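Local coordinates for prophage pi2 protein 01, integrase (Lactococcus lactis, PDB 3LYS), which probably binds DNA through this helical core-binding domain, as part of a phage-family integrase thought to act in DNA integration and recombination, at residues S55-R58 with A59-F63; I4-I8 with S9-K13; K13-M16 with E17-K21. The protein carries 1 engineered substitution. All coordinates share one frame; numbering follows the deposited sequence.

Contact 1 (S55-R58 with A59-F63)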
ATOM      1  N   SER A  55       4.793  -5.676  10.509  1.00 36.67           N
ATOM      2  CA  SER A  55       3.511  -6.085   9.929  1.00 31.24           C
ATOM      3  C   SER A  55       3.617  -6.004   8.427  1.00 27.32           C
ATOM      4  O   SER A  55       3.463  -7.000   7.725  1.00 27.92           O
ATOM      5  CB  SER A  55       2.379  -5.143  10.351  1.00 28.16           C
ATOM      6  OG  SER A  55       1.880  -5.452  11.631  1.00 38.80           O
ATOM      7  N   TYR A  56       3.882  -4.792   7.956  1.00 24.58           N
ATOM      8  CA  TYR A  56       3.986  -4.511   6.542  1.00 27.41           C
ATOM      9  C   TYR A  56       4.974  -5.426   5.845  1.00 28.41           C
ATOM     10  O   TYR A  56       4.667  -6.003   4.803  1.00 25.74           O
ATOM     11  CB  TYR A  56       4.353  -3.037   6.327  1.00 23.31           C
ATOM     12  CG  TYR A  56       4.411  -2.629   4.875  1.00 26.70           C
ATOM     13  CD1 TYR A  56       5.635  -2.361   4.255  1.00 29.54           C
ATOM     14  CD2 TYR A  56       3.256  -2.563   4.101  1.00 23.72           C
ATOM     15  CE1 TYR A  56       5.712  -2.046   2.898  1.00 27.22           C
ATOM     16  CE2 TYR A  56       3.322  -2.254   2.740  1.00 27.69           C
ATOM     17  CZ  TYR A  56       4.553  -1.999   2.147  1.00 28.14           C
ATOM     18  OH  TYR A  56       4.621  -1.750   0.796  1.00 30.14           O
ATOM     19  N   GLN A  57       6.162  -5.567   6.420  1.00 31.82           N
ATOM     20  CA  GLN A  57       7.187  -6.433   5.828  1.00 31.65           C
ATOM     21  C   GLN A  57       6.658  -7.865   5.721  1.00 30.57           C
ATOM     22  O   GLN A  57       6.879  -8.562   4.729  1.00 30.70           O
ATOM     23  CB  GLN A  57       8.453  -6.390   6.693  1.00 29.45           C
ATOM     24  CG  GLN A  57       9.667  -7.086   6.080  1.00 25.12           C
ATOM     25  CD  GLN A  57       9.891  -6.700   4.626  1.00 21.70           C
ATOM     26  OE1 GLN A  57       9.586  -7.470   3.718  1.00 20.66           O
ATOM     27  NE2 GLN A  57      10.415  -5.501   4.400  1.00 18.96           N
ATOM     28  N   ARG A  58       5.946  -8.289   6.758  1.00 29.27           N
ATOM     29  CA  ARG A  58       5.372  -9.621   6.796  1.00 28.76           C
ATOM     30  C   ARG A  58       4.283  -9.767   5.716  1.00 27.41           C
ATOM     31  O   ARG A  58       4.263 -10.757   4.998  1.00 26.95           O
ATOM     32  CB  ARG A  58       4.809  -9.868   8.195  1.00 37.79           C
ATOM     33  CG  ARG A  58       4.578 -11.321   8.553  1.00 45.25           C
ATOM     34  CD  ARG A  58       4.433 -11.471  10.065  1.00 48.98           C
ATOM     35  NE  ARG A  58       5.640 -11.098  10.797  1.00 48.44           N
ATOM     36  CZ  ARG A  58       5.763 -10.144  11.717  1.00 47.84           C
ATOM     37  NH1 ARG A  58       6.950  -9.968  12.268  1.00 48.83           N
ATOM     38  NH2 ARG A  58       4.746  -9.369  12.081  1.00 46.41           N
ATOM     39  N   ALA A  59       3.384  -8.782   5.613  1.00 25.57           N
ATOM     40  CA  ALA A  59       2.331  -8.797   4.602  1.00 20.23           C
ATOM     41  C   ALA A  59       3.029  -8.855   3.246  1.00 23.47           C
ATOM     42  O   ALA A  59       2.640  -9.608   2.358  1.00 26.14           O
ATOM     43  CB  ALA A  59       1.470  -7.540   4.690  1.00  3.82           C
ATOM     44  N   LEU A  60       4.081  -8.060   3.100  1.00 23.65           N
ATOM     45  CA  LEU A  60       4.829  -8.022   1.867  1.00 23.49           C
ATOM     46  C   LEU A  60       5.452  -9.370   1.564  1.00 26.56           C
ATOM     47  O   LEU A  60       5.453  -9.795   0.414  1.00 29.19           O
ATOM     48  CB  LEU A  60       5.905  -6.951   1.952  1.00 26.16           C
ATOM     49  CG  LEU A  60       5.772  -5.792   0.959  1.00 26.20           C
ATOM     50  CD1 LEU A  60       4.434  -5.118   1.094  1.00 28.91           C
ATOM     51  CD2 LEU A  60       6.879  -4.801   1.207  1.00 25.09           C
ATOM     52  N   ASN A  61       5.982 -10.050   2.578  1.00 27.95           N
ATOM     53  CA  ASN A  61       6.587 -11.364   2.350  1.00 31.44           C
ATOM     54  C   ASN A  61       5.533 -12.356   1.870  1.00 31.54           C
ATOM     55  O   ASN A  61       5.693 -12.972   0.820  1.00 33.21           O
ATOM     56  CB  ASN A  61       7.257 -11.895   3.626  1.00 34.57           C
ATOM     57  CG  ASN A  61       8.568 -11.181   3.945  1.00 37.38           C
ATOM     58  OD1 ASN A  61       9.534 -11.215   3.173  1.00 40.79           O
ATOM     59  ND2 ASN A  61       8.602 -10.529   5.090  1.00 38.82           N
ATOM     60  N   LYS A  62       4.454 -12.497   2.633  1.00 30.54           N
ATOM     61  CA  LYS A  62       3.381 -13.417   2.270  1.00 29.09           C
ATOM     62  C   LYS A  62       3.008 -13.207   0.800  1.00 27.70           C
ATOM     63  O   LYS A  62       2.776 -14.156   0.058  1.00 25.89           O
ATOM     64  CB  LYS A  62       2.171 -13.182   3.195  1.00 29.55           C
ATOM     65  CG  LYS A  62       0.917 -14.033   2.936  1.00 30.23           C
ATOM     66  CD  LYS A  62       1.199 -15.529   3.013  1.00 33.43           C
ATOM     67  CE  LYS A  62       1.827 -15.935   4.348  1.00 36.03           C
ATOM     68  NZ  LYS A  62       2.258 -17.368   4.371  1.00 31.50           N
ATOM     69  N   PHE A  63       2.982 -11.953   0.375  1.00 29.50           N
ATOM     70  CA  PHE A  63       2.630 -11.620  -0.997  1.00 31.47           C
ATOM     71  C   PHE A  63       3.676 -12.118  -1.994  1.00 31.62           C
ATOM     72  O   PHE A  63       3.343 -12.630  -3.064  1.00 27.88           O
ATOM     73  CB  PHE A  63       2.461 -10.097  -1.100  1.00 30.12           C
ATOM     74  CG  PHE A  63       2.038  -9.610  -2.461  1.00 33.46           C
ATOM     75  CD1 PHE A  63       2.974  -9.443  -3.491  1.00 32.45           C
ATOM     76  CD2 PHE A  63       0.703  -9.319  -2.717  1.00 28.26           C
ATOM     77  CE1 PHE A  63       2.582  -8.994  -4.755  1.00 28.51           C
ATOM     78  CE2 PHE A  63       0.310  -8.872  -3.974  1.00 28.51           C
ATOM     79  CZ  PHE A  63       1.255  -8.709  -4.997  1.00 25.68           C
TER

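Contact 2 (I4-I8 with S9-K13)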
ATOM      1  N   ILE A   4      -5.162   9.253  12.830  1.00 74.84           N
ATOM      2  CA  ILE A   4      -5.640   8.516  11.638  1.00 71.60           C
ATOM      3  C   ILE A   4      -6.187   7.129  11.977  1.00 70.99           C
ATOM      4  O   ILE A   4      -5.440   6.152  12.105  1.00 69.24           O
ATOM      5  CB  ILE A   4      -4.528   8.337  10.550  1.00 69.87           C
ATOM      6  CG1 ILE A   4      -5.072   7.555   9.343  1.00 64.68           C
ATOM      7  CG2 ILE A   4      -3.332   7.584  11.134  1.00 69.18           C
ATOM      8  CD1 ILE A   4      -6.185   8.230   8.569  1.00 58.76           C
ATOM      9  N   LYS A   5      -7.505   7.055  12.116  1.00 70.40           N
ATOM     10  CA  LYS A   5      -8.184   5.802  12.427  1.00 70.37           C
ATOM     11  C   LYS A   5      -9.022   5.376  11.229  1.00 67.48           C
ATOM     12  O   LYS A   5     -10.054   5.980  10.932  1.00 70.07           O
ATOM     13  CB  LYS A   5      -9.074   5.969  13.671  1.00 71.45           C
ATOM     14  CG  LYS A   5      -8.343   5.824  15.006  1.00 72.12           C
ATOM     15  CD  LYS A   5      -7.776   4.411  15.176  1.00 72.52           C
ATOM     16  CE  LYS A   5      -7.167   4.200  16.562  1.00 72.59           C
ATOM     17  NZ  LYS A   5      -8.170   4.363  17.653  1.00 75.82           N
ATOM     18  N   GLN A   6      -8.570   4.337  10.539  1.00 59.66           N
ATOM     19  CA  GLN A   6      -9.286   3.843   9.376  1.00 53.13           C
ATOM     20  C   GLN A   6      -8.595   2.572   8.849  1.00 53.50           C
ATOM     21  O   GLN A   6      -7.464   2.267   9.241  1.00 56.71           O
ATOM     22  CB  GLN A   6      -9.307   4.936   8.308  1.00 45.94           C
ATOM     23  CG  GLN A   6     -10.286   4.718   7.184  1.00 43.42           C
ATOM     24  CD  GLN A   6      -9.962   5.580   5.993  1.00 37.82           C
ATOM     25  OE1 GLN A   6      -9.261   6.583   6.117  1.00 38.95           O
ATOM     26  NE2 GLN A   6     -10.464   5.197   4.827  1.00 31.88           N
ATOM     27  N   GLU A   7      -9.265   1.821   7.979  1.00 48.71           N
ATOM     28  CA  GLU A   7      -8.659   0.611   7.438  1.00 45.54           C
ATOM     29  C   GLU A   7      -7.711   0.972   6.329  1.00 40.83           C
ATOM     30  O   GLU A   7      -8.012   1.829   5.520  1.00 38.72           O
ATOM     31  CB  GLU A   7      -9.709  -0.315   6.860  1.00 51.54           C
ATOM     32  CG  GLU A   7     -10.788  -0.673   7.835  1.00 59.20           C
ATOM     33  CD  GLU A   7     -11.661  -1.797   7.328  1.00 63.22           C
ATOM     34  OE1 GLU A   7     -12.715  -2.029   7.966  1.00 66.41           O
ATOM     35  OE2 GLU A   7     -11.288  -2.442   6.309  1.00 63.97           O
ATOM     36  N   ILE A   8      -6.564   0.314   6.282  1.00 40.42           N
ATOM     37  CA  ILE A   8      -5.602   0.589   5.234  1.00 36.44           C
ATOM     38  C   ILE A   8      -6.258   0.478   3.861  1.00 36.93           C
ATOM     39  O   ILE A   8      -6.090   1.359   3.016  1.00 34.60           O
ATOM     40  CB  ILE A   8      -4.435  -0.396   5.309  1.00 33.50           C
ATOM     41  CG1 ILE A   8      -3.488  -0.182   4.131  1.00 31.80           C
ATOM     42  CG2 ILE A   8      -4.961  -1.821   5.334  1.00 29.29           C
ATOM     43  CD1 ILE A   8      -2.718   1.095   4.212  1.00 17.03           C
ATOM     44  N   SER A   9      -7.006  -0.600   3.635  1.00 41.70           N
ATOM     45  CA  SER A   9      -7.663  -0.813   2.341  1.00 44.32           C
ATOM     46  C   SER A   9      -8.599   0.329   2.001  1.00 43.21           C
ATOM     47  O   SER A   9      -8.477   0.953   0.946  1.00 44.48           O
ATOM     48  CB  SER A   9      -8.434  -2.146   2.337  1.00 47.63           C
ATOM     49  OG  SER A   9      -9.253  -2.304   3.499  1.00 52.54           O
ATOM     50  N   GLU A  10      -9.521   0.610   2.917  1.00 42.11           N
ATOM     51  CA  GLU A  10     -10.500   1.671   2.738  1.00 38.45           C
ATOM     52  C   GLU A  10      -9.858   3.003   2.382  1.00 32.05           C
ATOM     53  O   GLU A  10     -10.254   3.669   1.428  1.00 27.45           O
ATOM     54  CB  GLU A  10     -11.317   1.817   4.009  1.00 41.06           C
ATOM     55  CG  GLU A  10     -12.552   2.631   3.810  1.00 53.08           C
ATOM     56  CD  GLU A  10     -13.413   2.645   5.042  1.00 62.39           C
ATOM     57  OE1 GLU A  10     -13.820   1.553   5.506  1.00 66.51           O
ATOM     58  OE2 GLU A  10     -13.687   3.755   5.550  1.00 69.88           O
ATOM     59  N   TYR A  11      -8.868   3.385   3.174  1.00 28.14           N
ATOM     60  CA  TYR A  11      -8.153   4.618   2.952  1.00 26.02           C
ATOM     61  C   TYR A  11      -7.500   4.646   1.580  1.00 28.88           C
ATOM     62  O   TYR A  11      -7.613   5.630   0.864  1.00 30.08           O
ATOM     63  CB  TYR A  11      -7.091   4.815   4.028  1.00 22.84           C
ATOM     64  CG  TYR A  11      -6.060   5.854   3.668  1.00 28.16           C
ATOM     65  CD1 TYR A  11      -4.852   5.481   3.080  1.00 28.26           C
ATOM     66  CD2 TYR A  11      -6.319   7.216   3.840  1.00 26.05           C
ATOM     67  CE1 TYR A  11      -3.926   6.427   2.663  1.00 27.78           C
ATOM     68  CE2 TYR A  11      -5.404   8.176   3.425  1.00 26.41           C
ATOM     69  CZ  TYR A  11      -4.212   7.774   2.838  1.00 32.41           C
ATOM     70  OH  TYR A  11      -3.317   8.722   2.412  1.00 37.97           O
ATOM     71  N   PHE A  12      -6.812   3.577   1.200  1.00 29.66           N
ATOM     72  CA  PHE A  12      -6.156   3.561  -0.102  1.00 26.81           C
ATOM     73  C   PHE A  12      -7.119   3.973  -1.205  1.00 24.89           C
ATOM     74  O   PHE A  12      -6.788   4.808  -2.039  1.00 23.40           O
ATOM     75  CB  PHE A  12      -5.563   2.174  -0.391  1.00 26.19           C
ATOM     76  CG  PHE A  12      -4.681   2.132  -1.613  1.00 27.67           C
ATOM     77  CD1 PHE A  12      -5.198   1.785  -2.852  1.00 24.27           C
ATOM     78  CD2 PHE A  12      -3.328   2.444  -1.523  1.00 26.03           C
ATOM     79  CE1 PHE A  12      -4.380   1.746  -3.981  1.00 28.26           C
ATOM     80  CE2 PHE A  12      -2.503   2.409  -2.648  1.00 26.35           C
ATOM     81  CZ  PHE A  12      -3.031   2.059  -3.877  1.00 25.83           C
ATOM     82  N   LYS A  13      -8.314   3.393  -1.207  1.00 30.97           N
ATOM     83  CA  LYS A  13      -9.313   3.724  -2.222  1.00 34.32           C
ATOM     84  C   LYS A  13      -9.612   5.213  -2.124  1.00 36.29           C
ATOM     85  O   LYS A  13      -9.542   5.927  -3.118  1.00 38.64           O
ATOM     86  CB  LYS A  13     -10.589   2.913  -1.992  1.00 35.48           C
ATOM     87  CG  LYS A  13     -11.695   3.163  -3.006  1.00 41.07           C
ATOM     88  CD  LYS A  13     -12.872   2.199  -2.791  1.00 39.97           C
ATOM     89  CE  LYS A  13     -13.933   2.342  -3.883  1.00 42.98           C
ATOM     90  NZ  LYS A  13     -14.597   3.681  -3.898  1.00 42.75           N
TER

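Contact 3 (K13-M16 with E17-K21)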
ATOM      1  N   LYS A  13      -8.314   3.393  -1.207  1.00 30.97           N
ATOM      2  CA  LYS A  13      -9.313   3.724  -2.222  1.00 34.32           C
ATOM      3  C   LYS A  13      -9.612   5.213  -2.124  1.00 36.29           C
ATOM      4  O   LYS A  13      -9.542   5.927  -3.118  1.00 38.64           O
ATOM      5  CB  LYS A  13     -10.589   2.913  -1.992  1.00 35.48           C
ATOM      6  CG  LYS A  13     -11.695   3.163  -3.006  1.00 41.07           C
ATOM      7  CD  LYS A  13     -12.872   2.199  -2.791  1.00 39.97           C
ATOM      8  CE  LYS A  13     -13.933   2.342  -3.883  1.00 42.98           C
ATOM      9  NZ  LYS A  13     -14.597   3.681  -3.898  1.00 42.75           N
ATOM     10  N   ASP A  14      -9.936   5.666  -0.916  1.00 34.85           N
ATOM     11  CA  ASP A  14     -10.239   7.072  -0.634  1.00 36.75           C
ATOM     12  C   ASP A  14      -9.158   7.950  -1.281  1.00 35.31           C
ATOM     13  O   ASP A  14      -9.457   8.861  -2.051  1.00 33.33           O
ATOM     14  CB  ASP A  14     -10.267   7.263   0.897  1.00 41.21           C
ATOM     15  CG  ASP A  14     -10.868   8.593   1.336  1.00 44.37           C
ATOM     16  OD1 ASP A  14     -10.443   9.639   0.804  1.00 48.97           O
ATOM     17  OD2 ASP A  14     -11.750   8.587   2.232  1.00 43.68           O
ATOM     18  N   TRP A  15      -7.903   7.637  -0.963  1.00 35.38           N
ATOM     19  CA  TRP A  15      -6.727   8.344  -1.467  1.00 35.46           C
ATOM     20  C   TRP A  15      -6.626   8.342  -2.994  1.00 39.30           C
ATOM     21  O   TRP A  15      -6.635   9.403  -3.630  1.00 39.51           O
ATOM     22  CB  TRP A  15      -5.452   7.717  -0.886  1.00 35.06           C
ATOM     23  CG  TRP A  15      -4.179   8.342  -1.377  1.00 33.05           C
ATOM     24  CD1 TRP A  15      -3.671   9.536  -1.003  1.00 32.98           C
ATOM     25  CD2 TRP A  15      -3.299   7.829  -2.401  1.00 32.14           C
ATOM     26  NE1 TRP A  15      -2.535   9.816  -1.728  1.00 36.06           N
ATOM     27  CE2 TRP A  15      -2.285   8.784  -2.593  1.00 31.26           C
ATOM     28  CE3 TRP A  15      -3.279   6.659  -3.173  1.00 28.15           C
ATOM     29  CZ2 TRP A  15      -1.254   8.611  -3.524  1.00 28.14           C
ATOM     30  CZ3 TRP A  15      -2.254   6.486  -4.100  1.00 27.56           C
ATOM     31  CH2 TRP A  15      -1.256   7.462  -4.266  1.00 28.14           C
HETATM   32  N   MSE A  16      -6.533   7.152  -3.586  1.00 41.83           N
HETATM   33  CA  MSE A  16      -6.392   7.026  -5.037  1.00 43.75           C
HETATM   34  C   MSE A  16      -7.436   7.788  -5.824  1.00 41.19           C
HETATM   35  O   MSE A  16      -7.116   8.412  -6.832  1.00 42.61           O
HETATM   36  CB  MSE A  16      -6.405   5.546  -5.443  1.00 47.78           C
HETATM   37  CG  MSE A  16      -7.714   4.788  -5.177  1.00 55.03           C
HETATM   38 SE   MSE A  16      -7.645   2.856  -5.626  1.00 55.08          SE
HETATM   39  CE  MSE A  16      -7.526   2.983  -7.533  1.00 65.23           C
ATOM     40  N   GLU A  17      -8.682   7.737  -5.364  1.00 40.94           N
ATOM     41  CA  GLU A  17      -9.764   8.432  -6.050  1.00 40.50           C
ATOM     42  C   GLU A  17      -9.642   9.941  -5.898  1.00 39.86           C
ATOM     43  O   GLU A  17     -10.283  10.685  -6.625  1.00 41.85           O
ATOM     44  CB  GLU A  17     -11.126   7.966  -5.532  1.00 39.90           C
ATOM     45  CG  GLU A  17     -11.384   6.485  -5.754  1.00 44.12           C
ATOM     46  CD  GLU A  17     -12.787   6.075  -5.367  1.00 45.52           C
ATOM     47  OE1 GLU A  17     -13.352   6.699  -4.441  1.00 44.44           O
ATOM     48  OE2 GLU A  17     -13.315   5.122  -5.981  1.00 44.77           O
ATOM     49  N   LEU A  18      -8.816  10.397  -4.963  1.00 37.71           N
ATOM     50  CA  LEU A  18      -8.633  11.824  -4.767  1.00 33.13           C
ATOM     51  C   LEU A  18      -7.490  12.394  -5.574  1.00 34.83           C
ATOM     52  O   LEU A  18      -7.673  13.322  -6.357  1.00 35.07           O
ATOM     53  CB  LEU A  18      -8.367  12.147  -3.309  1.00 31.80           C
ATOM     54  CG  LEU A  18      -9.589  12.346  -2.440  1.00 32.15           C
ATOM     55  CD1 LEU A  18      -9.145  12.648  -1.030  1.00 33.11           C
ATOM     56  CD2 LEU A  18     -10.420  13.481  -2.984  1.00 31.92           C
ATOM     57  N   TYR A  19      -6.307  11.829  -5.384  1.00 35.63           N
ATOM     58  CA  TYR A  19      -5.122  12.336  -6.056  1.00 38.89           C
ATOM     59  C   TYR A  19      -4.690  11.605  -7.311  1.00 39.87           C
ATOM     60  O   TYR A  19      -3.789  12.064  -8.008  1.00 41.16           O
ATOM     61  CB  TYR A  19      -3.953  12.356  -5.068  1.00 37.85           C
ATOM     62  CG  TYR A  19      -4.264  13.028  -3.745  1.00 41.91           C
ATOM     63  CD1 TYR A  19      -5.161  12.457  -2.843  1.00 46.46           C
ATOM     64  CD2 TYR A  19      -3.661  14.233  -3.392  1.00 41.15           C
ATOM     65  CE1 TYR A  19      -5.458  13.074  -1.615  1.00 48.95           C
ATOM     66  CE2 TYR A  19      -3.946  14.864  -2.164  1.00 44.66           C
ATOM     67  CZ  TYR A  19      -4.847  14.279  -1.279  1.00 46.78           C
ATOM     68  OH  TYR A  19      -5.155  14.884  -0.072  1.00 39.37           O
ATOM     69  N   LYS A  20      -5.321  10.479  -7.616  1.00 39.27           N
ATOM     70  CA  LYS A  20      -4.910   9.722  -8.791  1.00 41.73           C
ATOM     71  C   LYS A  20      -5.958   9.614  -9.890  1.00 43.06           C
ATOM     72  O   LYS A  20      -5.677   9.871 -11.064  1.00 38.28           O
ATOM     73  CB  LYS A  20      -4.481   8.320  -8.358  1.00 41.80           C
ATOM     74  CG  LYS A  20      -3.051   7.991  -8.721  1.00 40.32           C
ATOM     75  CD  LYS A  20      -2.066   8.815  -7.922  1.00 35.12           C
ATOM     76  CE  LYS A  20      -0.671   8.635  -8.474  1.00 34.00           C
ATOM     77  NZ  LYS A  20       0.333   9.305  -7.619  1.00 38.32           N
ATOM     78  N   LYS A  21      -7.162   9.225  -9.483  1.00 46.10           N
ATOM     79  CA  LYS A  21      -8.294   9.037 -10.379  1.00 51.07           C
ATOM     80  C   LYS A  21      -8.138   9.585 -11.795  1.00 54.05           C
ATOM     81  O   LYS A  21      -7.499   8.973 -12.650  1.00 55.52           O
ATOM     82  CB  LYS A  21      -9.560   9.632  -9.763  1.00 49.87           C
ATOM     83  CG  LYS A  21     -10.738   8.673  -9.716  1.00 50.75           C
ATOM     84  CD  LYS A  21     -11.060   8.056 -11.077  1.00 47.12           C
ATOM     85  CE  LYS A  21     -12.272   7.117 -10.989  1.00 48.25           C
ATOM     86  NZ  LYS A  21     -12.528   6.366 -12.254  1.00 37.13           N
TER

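Contact 1 (S55-R58 with A59-F63)
Y56 and L60, one helical turn apart, form the tight half of this contact. L60 CD1 lies over one face of the Y56 ring, 3.7 Å from the ring centroid and 29° off its normal, a CH-pi contact displaced to the phenolic end, where CD1 is 3.3 Å from Y56 CZ. The second methyl, L60 CD2, comes to 3.4 Å from Y56 CE1, so both branches of the leucine fork hold to the ring. Y56 carries CG anti to its own N (chi1 -177°), and the ring reaches alongside the next turn of the helix. Its OH is hydrogen-bonded to H76 ND1, which fixes the far end of the ring, and L60 also touches F75 and H76; both buried side chains thus press helix 53-64 against helix 69-88. These are the third and fourth helices of the core-binding domain, the SAM-like N-terminal domain of phage integrases. Regular i to i+4 backbone bonds run through the turn, among them A59 N to S55 O at 2.8 Å, L60 N to Y56 O at 2.7 Å and K62 N to R58 O at 2.9 Å. The side turned to solvent is looser. There the Q57 and N61 side chains cross obliquely with their amide planes 49° apart, and Q57 OE1 stands 3.5 Å from N61 ND2. A bend at chi2 in Q57 brings its amide back over the following turn, although the firm partner of NE2 is A100 O, in the chain beyond helix 69-88. R58 and K62 are exposed; the R58 guanidinium lies back beside the preceding turn, while K62 pairs its ammonium with E65 OE2.

Contact 2 (I4-I8 with S9-K13)
The Q6 carboxamide lies across the first turn of helix 8-19, against Y11 and E10. Its CD is 3.6 Å from Y11 CB, and OE1 is 3.5 Å from the same carbon, at the edge of the tyrosine ring and near its plane; amide and ring are turned 78° to each other. On the E10 side, Q6 NE2 packs against the aliphatic part of the glutamate, 3.5 Å from E10 CG, the two side chains crossing at about a right angle. An extended Q6 chain with CG set opposite its backbone N (chi1 -166°) carries the amide over this turn. Y11 N bonds to E7 O at 2.9 Å, nearly straight (174°). E7 is the N-cap residue, and its carbonyl thereby starts the helical bonding, followed by F12 N to I8 O at 3.0 Å. The E7 and E10 carboxylates come near each other, OE1 to OE1 4.5 Å, a proximity of like charges that probably costs a little at this partly exposed start of the helix. Farther out, Y11 is held at its hydroxyl by S82 O, while backbone bonds from Q6 to I48 and from I8 to V46 tie the loop leading into the helix to the loop after helix 26-42. The buried side chains pack between two helices: I8 and F12 both touch L39 of helix 26-42, F12 also meets T35, and on helix 69-88 I8 rests on I83, Y11 on L86 and F12 on S82.

Contact 3 (K13-M16 with E17-K21)
K13 and E17 form an i to i+4 salt bridge on the exposed side of the last turns of helix 8-19, the first helix of the core-binding domain. The K13 chain runs out extended and turns only at its final torsion (chi4 -64°), which swings NZ to within 2.8 Å of E17 OE2. E17 places CG beside its own N and is straight beyond it; the ammonium meets OE2 from above the carboxylate, 40° out of its plane. The same pair is joined in the backbone, E17 N to K13 O at 3.0 Å.

A second i to i+4 pair is aromatic. W15 has CG opposite its N, whereas Y19 has CG opposite its carbonyl carbon, and the side chains cross at about a right angle. Their rings nevertheless come to lie nearly parallel, the five-membered ring of W15 and the Y19 ring being 19° apart in plane and 5.0 Å between centroids, slid so far that they barely overlap. K20, bent at chi2, runs alongside the indole, its CD 4.0 Å from W15 CH2. The buried indole also rests on A81, S82 and C85 of helix 69-88.

M16, a selenomethionine, has CG between its backbone N and carbonyl carbon, and its bent chain packs on Y29 and Y32 of helix 26-42. Two carbonyls each take two N-H groups here. W15 O receives Y19 N at 3.0 Å and, from above the carbonyl plane, L18 N; M16 O receives K20 N and, five residues on, K21 N, each donor nitrogen 2.8 Å from that oxygen.

In the fold
All three are local contacts of one core-binding domain, two along a helix and one (contact 2) at a helix start. Contacts 2 and 3 follow each other on helix 8-19, sharing K13, with centres about 12 Å apart; contact 1 is on helix 53-64, its centre about 23 Å from that of contact 3 and on the opposite side of the chain's centre. Each is partly buried. Contact 2 has most of its touching residues inside, between helices 26-42 and 69-88, whereas contact 3 is mainly surface, with a salt bridge and displaced rings. Contact 1 combines a buried CH-pi pair with exposed polar ends. Helices 26-42 and 69-88 touch all three, helix 26-42 meeting contact 1 through F63.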